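PDB 3N6Z: putative immunoglobulin A1 protease from Bacteroides ovatus, which is of uncertain function but is probably a hydrolase related to immunoglobulin A1 proteases. Local coordinates for residues 282-296 and 316-330. Numbering follows the deposited sequence.
Sequences TVGRIVGVSASLGSY and ASDESSATGTTFHGV
Loop 316-330 folds against the late turns of what looks like a parallel beta-solenoid, joined to 282-296 by a single antiparallel bridge, Val287 with Phe327, made irregular by a classic beta bulge, and by a salt-bridged arginine and an aromatic stack. At the bulge Ile286 and Val287 both face Phe327, whose O accepts Ile286 N at 2.8 Å and Val287 N at 3.1 Å, both in the carbonyl plane; Phe327 N returns a bond to Val287 O. Gly284 suits the turn into the bulge, since a CB would run into Val287 O. Phe327, its CG anti to the backbone N (chi1 176°), lays its ring over a face of Tyr296 in an offset stack, centroids 4.0 Å apart, while Ile286 CB meets Phe327 CD2. Tyr296 OH, bonded to Ala291 O on a lone pair, holds its own ring in place, and the small Ala291 lets Phe327 CB come close. Arg285, bent at chi3, reaches along the loop: NE gives a nearly straight bond to His328 O, and NH2 forks to Gly329 O and to the anti lone pair of Asp318 OD1, a 3.0 Å salt bridge; that oxygen also accepts from Ala331 N. Replacing the arginine by an alanine is likely to leave Asp318 without its cationic mate and the carbonyl of His328 without this donor. Ala316 CB covers a face of the His328 ring, and Arg285 N donates a nearly straight hydrogen bond, 3.1 Å, to His328 ND1 in the ring plane, so this nitrogen acts as acceptor.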
ATOM      1  N   THR A 282      -8.324   9.690  17.024  1.00 11.30           N
ATOM      2  CA  THR A 282      -6.936   9.739  17.497  1.00  9.29           C
ATOM      3  C   THR A 282      -6.046   9.940  16.275  1.00 10.23           C
ATOM      4  O   THR A 282      -6.247   9.312  15.238  1.00 12.57           O
ATOM      5  CB  THR A 282      -6.546   8.495  18.313  1.00 11.18           C
ATOM      6  OG1 THR A 282      -6.767   7.317  17.532  1.00 12.61           O
ATOM      7  CG2 THR A 282      -7.378   8.426  19.591  1.00 12.39           C
ATOM      8  N   VAL A 283      -5.070  10.829  16.407  1.00  9.45           N
ATOM      9  CA  VAL A 283      -4.140  11.154  15.341  1.00  9.45           C
ATOM     10  C   VAL A 283      -2.718  11.021  15.831  1.00  9.47           C
ATOM     11  O   VAL A 283      -2.324  11.685  16.798  1.00 11.22           O
ATOM     12  CB  VAL A 283      -4.422  12.549  14.782  1.00 10.57           C
ATOM     13  CG1 VAL A 283      -3.382  12.917  13.719  1.00 14.77           C
ATOM     14  CG2 VAL A 283      -5.848  12.646  14.234  1.00 13.34           C
ATOM     15  N   GLY A 284      -1.956  10.162  15.167  1.00  9.40           N
ATOM     16  CA  GLY A 284      -0.529   9.955  15.487  1.00  9.35           C
ATOM     17  C   GLY A 284       0.294  10.281  14.257  1.00  9.56           C
ATOM     18  O   GLY A 284      -0.053   9.866  13.132  1.00  9.52           O
ATOM     19  N   ARG A 285       1.405  10.987  14.416  1.00  9.28           N
ATOM     20  CA  ARG A 285       2.200  11.308  13.219  1.00  8.81           C
ATOM     21  C   ARG A 285       2.593  10.018  12.516  1.00  7.57           C
ATOM     22  O   ARG A 285       2.657   9.996  11.289  1.00  9.61           O
ATOM     23  CB  ARG A 285       3.400  12.191  13.507  1.00  8.66           C
ATOM     24  CG  ARG A 285       3.053  13.515  14.146  1.00  9.95           C
ATOM     25  CD  ARG A 285       4.217  14.510  14.142  1.00 10.60           C
ATOM     26  NE  ARG A 285       5.310  14.056  14.996  1.00 11.06           N
ATOM     27  CZ  ARG A 285       6.157  14.847  15.651  1.00 10.36           C
ATOM     28  NH1 ARG A 285       6.108  16.165  15.486  1.00 11.69           N
ATOM     29  NH2 ARG A 285       7.051  14.302  16.464  1.00 11.48           N
ATOM     30  N   ILE A 286       2.921   8.960  13.275  1.00  8.34           N
ATOM     31  CA  ILE A 286       3.293   7.665  12.669  1.00  8.99           C
ATOM     32  C   ILE A 286       2.135   6.655  12.726  1.00  7.79           C
ATOM     33  O   ILE A 286       1.756   6.061  11.695  1.00  8.62           O
ATOM     34  CB  ILE A 286       4.578   7.063  13.312  1.00  8.60           C
ATOM     35  CG1 ILE A 286       5.711   8.112  13.439  1.00 10.39           C
ATOM     36  CG2 ILE A 286       5.099   5.845  12.504  1.00  9.37           C
ATOM     37  CD1 ILE A 286       6.155   8.689  12.091  1.00 10.71           C
ATOM     38  N   VAL A 287       1.633   6.388  13.931  1.00  8.45           N
ATOM     39  CA  VAL A 287       0.601   5.362  14.176  1.00  7.71           C
ATOM     40  C   VAL A 287      -0.541   5.977  14.975  1.00  8.77           C
ATOM     41  O   VAL A 287      -0.308   6.650  15.995  1.00  9.01           O
ATOM     42  CB  VAL A 287       1.152   4.144  14.948  1.00  8.73           C
ATOM     43  CG1 VAL A 287       0.062   3.118  15.148  1.00  9.68           C
ATOM     44  CG2 VAL A 287       2.393   3.549  14.264  1.00  9.89           C
ATOM     45  N   GLY A 288      -1.780   5.685  14.560  1.00  9.11           N
ATOM     46  CA  GLY A 288      -2.977   6.266  15.195  1.00  9.13           C
ATOM     47  C   GLY A 288      -3.661   5.545  16.342  1.00 10.14           C
ATOM     48  O   GLY A 288      -4.285   6.224  17.176  1.00 10.65           O
ATOM     49  N   VAL A 289      -3.560   4.212  16.409  1.00  9.87           N
ATOM     50  CA  VAL A 289      -4.292   3.412  17.394  1.00  9.31           C
ATOM     51  C   VAL A 289      -3.472   2.231  17.867  1.00  9.79           C
ATOM     52  O   VAL A 289      -2.888   1.500  17.047  1.00 10.22           O
ATOM     53  CB  VAL A 289      -5.619   2.810  16.819  1.00 10.27           C
ATOM     54  CG1 VAL A 289      -6.464   2.144  17.951  1.00 13.21           C
ATOM     55  CG2 VAL A 289      -6.422   3.845  16.051  1.00 13.00           C
ATOM     56  N   SER A 290      -3.480   2.006  19.194  1.00  9.13           N
ATOM     57  CA  SER A 290      -2.767   0.910  19.843  1.00 10.65           C
ATOM     58  C   SER A 290      -1.295   0.917  19.455  1.00  9.76           C
ATOM     59  O   SER A 290      -0.664  -0.130  19.328  1.00  9.91           O
ATOM     60  CB  SER A 290      -3.446  -0.428  19.563  1.00 10.85           C
ATOM     61  OG  SER A 290      -4.706  -0.462  20.230  1.00 12.45           O
ATOM     62  N   ALA A 291      -0.722   2.121  19.349  1.00 10.05           N
ATOM     63  CA  ALA A 291       0.665   2.265  18.923  1.00  8.73           C
ATOM     64  C   ALA A 291       1.651   1.583  19.861  1.00  9.86           C
ATOM     65  O   ALA A 291       2.728   1.161  19.431  1.00 10.12           O
ATOM     66  CB  ALA A 291       1.025   3.717  18.761  1.00  9.74           C
ATOM     67  N   SER A 292       1.302   1.464  21.156  1.00  9.78           N
ATOM     68  CA  SER A 292       2.194   0.816  22.136  1.00 11.67           C
ATOM     69  C   SER A 292       2.461  -0.655  21.856  1.00 11.95           C
ATOM     70  O   SER A 292       3.399  -1.239  22.411  1.00 13.86           O
ATOM     71  CB  SER A 292       1.625   1.013  23.537  1.00 13.25           C
ATOM     72  OG  SER A 292       0.462   0.227  23.705  1.00 17.90           O
ATOM     73  N   LEU A 293       1.679  -1.233  20.941  1.00 10.37           N
ATOM     74  CA  LEU A 293       1.871  -2.632  20.531  1.00 11.77           C
ATOM     75  C   LEU A 293       2.980  -2.769  19.482  1.00 12.49           C
ATOM     76  O   LEU A 293       3.428  -3.883  19.176  1.00 14.43           O
ATOM     77  CB  LEU A 293       0.577  -3.231  19.994  1.00 12.27           C
ATOM     78  CG  LEU A 293      -0.581  -3.278  20.998  1.00 12.57           C
ATOM     79  CD1 LEU A 293      -1.775  -3.919  20.339  1.00 13.11           C
ATOM     80  CD2 LEU A 293      -0.193  -4.025  22.316  1.00 15.46           C
ATOM     81  N   GLY A 294       3.429  -1.641  18.935  1.00 10.87           N
ATOM     82  CA  GLY A 294       4.493  -1.633  17.953  1.00 10.90           C
ATOM     83  C   GLY A 294       5.883  -1.381  18.511  1.00 10.43           C
ATOM     84  O   GLY A 294       6.048  -0.863  19.623  1.00 12.31           O
ATOM     85  N   SER A 295       6.866  -1.742  17.689  1.00 10.35           N
ATOM     86  CA  SER A 295       8.276  -1.539  17.956  0.70 10.63           C
ATOM     87  C   SER A 295       8.840  -0.619  16.867  1.00 10.22           C
ATOM     88  O   SER A 295       8.673  -0.885  15.673  1.00 11.96           O
ATOM     89  CB  SER A 295       9.038  -2.857  17.969  0.70 10.14           C
ATOM     90  OG  SER A 295       8.557  -3.717  18.972  0.70 13.17           O
ATOM     91  N   TYR A 296       9.508   0.439  17.281  1.00 10.16           N
ATOM     92  CA  TYR A 296       9.871   1.498  16.358  1.00 10.19           C
ATOM     93  C   TYR A 296      11.337   1.833  16.413  1.00 10.58           C
ATOM     94  O   TYR A 296      11.961   1.816  17.494  1.00 11.59           O
ATOM     95  CB  TYR A 296       9.061   2.758  16.683  1.00 10.20           C
ATOM     96  CG  TYR A 296       7.560   2.485  16.731  1.00  8.92           C
ATOM     97  CD1 TYR A 296       6.865   2.112  15.596  1.00 10.30           C
ATOM     98  CD2 TYR A 296       6.867   2.486  17.920  1.00 10.74           C
ATOM     99  CE1 TYR A 296       5.517   1.821  15.634  1.00 10.34           C
ATOM    100  CE2 TYR A 296       5.508   2.200  17.971  1.00 10.38           C
ATOM    101  CZ  TYR A 296       4.833   1.858  16.821  1.00 10.21           C
ATOM    102  OH  TYR A 296       3.501   1.542  16.846  1.00 10.65           O
ATOM    103  N   ALA A 316       2.079  17.662  18.510  1.00 17.29           N
ATOM    104  CA  ALA A 316       2.658  16.369  18.837  1.00 15.79           C
ATOM    105  C   ALA A 316       4.060  16.529  19.382  1.00 17.07           C
ATOM    106  O   ALA A 316       4.860  17.298  18.843  1.00 22.25           O
ATOM    107  CB  ALA A 316       2.695  15.499  17.553  1.00 16.35           C
ATOM    108  N   SER A 317       4.377  15.740  20.390  1.00 17.44           N
ATOM    109  CA  SER A 317       5.692  15.750  21.024  0.60 17.37           C
ATOM    110  C   SER A 317       6.575  14.651  20.447  1.00 14.80           C
ATOM    111  O   SER A 317       6.096  13.575  20.121  1.00 15.21           O
ATOM    112  CB  SER A 317       5.561  15.541  22.534  0.60 20.09           C
ATOM    113  OG  SER A 317       4.836  16.599  23.128  0.60 22.16           O
ATOM    114  N   ASP A 318       7.867  14.918  20.345  1.00 12.00           N
ATOM    115  CA  ASP A 318       8.814  13.919  19.871  1.00  9.85           C
ATOM    116  C   ASP A 318       8.905  12.710  20.811  1.00 10.40           C
ATOM    117  O   ASP A 318       8.941  12.853  22.034  1.00 13.44           O
ATOM    118  CB  ASP A 318      10.219  14.497  19.721  1.00 10.86           C
ATOM    119  CG  ASP A 318      10.388  15.469  18.577  1.00 11.44           C
ATOM    120  OD1 ASP A 318       9.522  15.572  17.683  1.00 11.10           O
ATOM    121  OD2 ASP A 318      11.467  16.141  18.574  1.00 12.38           O
ATOM    122  N   GLU A 319       8.964  11.521  20.227  1.00 10.65           N
ATOM    123  CA  GLU A 319       9.145  10.281  20.961  1.00 11.80           C
ATOM    124  C   GLU A 319       9.668   9.231  20.005  1.00 10.31           C
ATOM    125  O   GLU A 319       9.458   9.314  18.793  1.00 11.92           O
ATOM    126  CB  GLU A 319       7.829   9.846  21.628  1.00 13.24           C
ATOM    127  CG  GLU A 319       6.665   9.775  20.614  1.00 12.33           C
ATOM    128  CD  GLU A 319       5.321   9.406  21.210  1.00 12.33           C
ATOM    129  OE1 GLU A 319       5.181   9.335  22.445  1.00 15.27           O
ATOM    130  OE2 GLU A 319       4.379   9.210  20.420  1.00 12.88           O
ATOM    131  N   SER A 320      10.367   8.244  20.539  1.00  9.97           N
ATOM    132  CA  SER A 320      10.936   7.146  19.740  1.00 10.63           C
ATOM    133  C   SER A 320      10.328   5.776  20.071  1.00 11.35           C
ATOM    134  O   SER A 320      10.627   4.785  19.397  1.00 12.13           O
ATOM    135  CB  SER A 320      12.458   7.104  19.883  1.00 12.57           C
ATOM    136  OG  SER A 320      12.802   6.900  21.234  1.00 15.14           O
ATOM    137  N   SER A 321       9.479   5.741  21.109  1.00 11.89           N
ATOM    138  CA  SER A 321       8.642   4.590  21.384  0.60 13.32           C
ATOM    139  C   SER A 321       7.280   5.135  21.784  1.00 12.58           C
ATOM    140  O   SER A 321       7.128   6.342  22.041  1.00 14.34           O
ATOM    141  CB  SER A 321       9.236   3.709  22.482  0.60 15.26           C
ATOM    142  OG  SER A 321       9.441   4.476  23.655  0.60 19.91           O
ATOM    143  N   ALA A 322       6.282   4.258  21.751  1.00 13.68           N
ATOM    144  CA  ALA A 322       4.925   4.603  22.114  1.00 15.51           C
ATOM    145  C   ALA A 322       4.564   3.929  23.432  1.00 18.05           C
ATOM    146  O   ALA A 322       4.737   2.710  23.602  1.00 18.81           O
ATOM    147  CB  ALA A 322       3.922   4.158  21.060  1.00 14.40           C
ATOM    148  N   THR A 323       4.037   4.751  24.327  1.00 19.71           N
ATOM    149  CA  THR A 323       3.517   4.252  25.603  0.70 20.41           C
ATOM    150  C   THR A 323       1.990   4.136  25.620  1.00 21.56           C
ATOM    151  O   THR A 323       1.434   3.414  26.471  1.00 23.84           O
ATOM    152  CB  THR A 323       4.024   5.118  26.761  0.70 23.02           C
ATOM    153  OG1 THR A 323       3.747   6.491  26.473  0.70 26.36           O
ATOM    154  CG2 THR A 323       5.541   4.909  26.915  0.70 21.32           C
ATOM    155  N   GLY A 324       1.317   4.784  24.666  1.00 18.75           N
ATOM    156  CA  GLY A 324      -0.136   4.807  24.613  1.00 18.21           C
ATOM    157  C   GLY A 324      -0.678   4.600  23.227  1.00 14.99           C
ATOM    158  O   GLY A 324      -0.086   3.845  22.435  1.00 16.51           O
ATOM    159  N   THR A 325      -1.770   5.301  22.908  1.00 13.38           N
ATOM    160  CA  THR A 325      -2.557   5.048  21.713  0.50 10.09           C
ATOM    161  C   THR A 325      -1.822   5.421  20.418  1.00  9.95           C
ATOM    162  O   THR A 325      -1.916   4.728  19.393  1.00 10.51           O
ATOM    163  CB  THR A 325      -3.890   5.814  21.852  0.50  8.28           C
ATOM    164  OG1 THR A 325      -4.593   5.245  22.967  0.50  7.75           O
ATOM    165  CG2 THR A 325      -4.745   5.736  20.587  0.50  6.66           C
ATOM    166  N   THR A 326      -1.151   6.571  20.461  1.00 11.78           N
ATOM    167  CA  THR A 326      -0.505   7.116  19.285  1.00  9.85           C
ATOM    168  C   THR A 326       0.999   7.041  19.383  1.00  9.77           C
ATOM    169  O   THR A 326       1.580   6.942  20.472  1.00 11.02           O
ATOM    170  CB  THR A 326      -0.933   8.595  19.028  1.00 11.41           C
ATOM    171  OG1 THR A 326      -0.488   9.452  20.092  1.00 13.48           O
ATOM    172  CG2 THR A 326      -2.455   8.739  18.845  1.00 13.69           C
ATOM    173  N   PHE A 327       1.648   7.082  18.223  1.00  9.85           N
ATOM    174  CA  PHE A 327       3.098   7.216  18.155  1.00  9.05           C
ATOM    175  C   PHE A 327       3.420   8.330  17.176  1.00  9.82           C
ATOM    176  O   PHE A 327       2.984   8.263  16.026  1.00  9.34           O
ATOM    177  CB  PHE A 327       3.760   5.900  17.730  1.00 10.35           C
ATOM    178  CG  PHE A 327       5.264   6.016  17.539  1.00  8.76           C
ATOM    179  CD1 PHE A 327       6.064   6.558  18.538  1.00 10.42           C
ATOM    180  CD2 PHE A 327       5.863   5.598  16.361  1.00 10.17           C
ATOM    181  CE1 PHE A 327       7.443   6.648  18.359  1.00 11.15           C
ATOM    182  CE2 PHE A 327       7.219   5.699  16.173  1.00  9.84           C
ATOM    183  CZ  PHE A 327       8.004   6.240  17.155  1.00 10.29           C
ATOM    184  N   HIS A 328       4.248   9.291  17.619  1.00  9.88           N
ATOM    185  CA  HIS A 328       4.507  10.491  16.827  1.00  9.32           C
ATOM    186  C   HIS A 328       5.890  10.545  16.184  1.00  8.53           C
ATOM    187  O   HIS A 328       6.120  11.393  15.338  1.00  9.31           O
ATOM    188  CB  HIS A 328       4.364  11.729  17.693  1.00  9.53           C
ATOM    189  CG  HIS A 328       2.965  11.991  18.147  1.00 10.14           C
ATOM    190  ND1 HIS A 328       1.868  11.949  17.300  1.00 11.06           N
ATOM    191  CD2 HIS A 328       2.493  12.313  19.374  1.00 12.14           C
ATOM    192  CE1 HIS A 328       0.785  12.251  18.003  1.00 11.03           C
ATOM    193  NE2 HIS A 328       1.143  12.498  19.259  1.00 13.33           N
ATOM    194  N   GLY A 329       6.822   9.664  16.573  1.00  9.36           N
ATOM    195  CA  GLY A 329       8.161   9.790  16.026  1.00  8.66           C
ATOM    196  C   GLY A 329       8.818  11.137  16.377  1.00  8.79           C
ATOM    197  O   GLY A 329       8.383  11.813  17.294  1.00 10.12           O
ATOM    198  N   VAL A 330       9.872  11.471  15.644  1.00  9.39           N
ATOM    199  CA  VAL A 330      10.692  12.649  15.899  1.00  8.94           C
ATOM    200  C   VAL A 330      10.605  13.629  14.732  1.00  9.09           C
ATOM    201  O   VAL A 330      10.807  13.238  13.584  1.00  9.17           O
ATOM    202  CB  VAL A 330      12.156  12.221  16.132  1.00  9.31           C
ATOM    203  CG1 VAL A 330      13.094  13.450  16.207  1.00 11.05           C
ATOM    204  CG2 VAL A 330      12.250  11.321  17.399  1.00 10.74           C
TER
HETATM  205  O   HOH W   1       7.558  17.615  17.589  1.00 17.27           O
HETATM  206  O   HOH W   2      -5.273   2.293  21.583  0.50 13.92           O
HETATM  207  O   HOH W   3      -1.967   1.139  23.036  1.00 28.42           O
HETATM  208  O   HOH W   4       6.065   0.338  23.666  1.00 42.82           O
HETATM  209  O   HOH W   5       6.794   1.409  21.140  1.00 16.02           O
HETATM  210  O   HOH W   6      11.853   2.566  20.255  1.00 29.34           O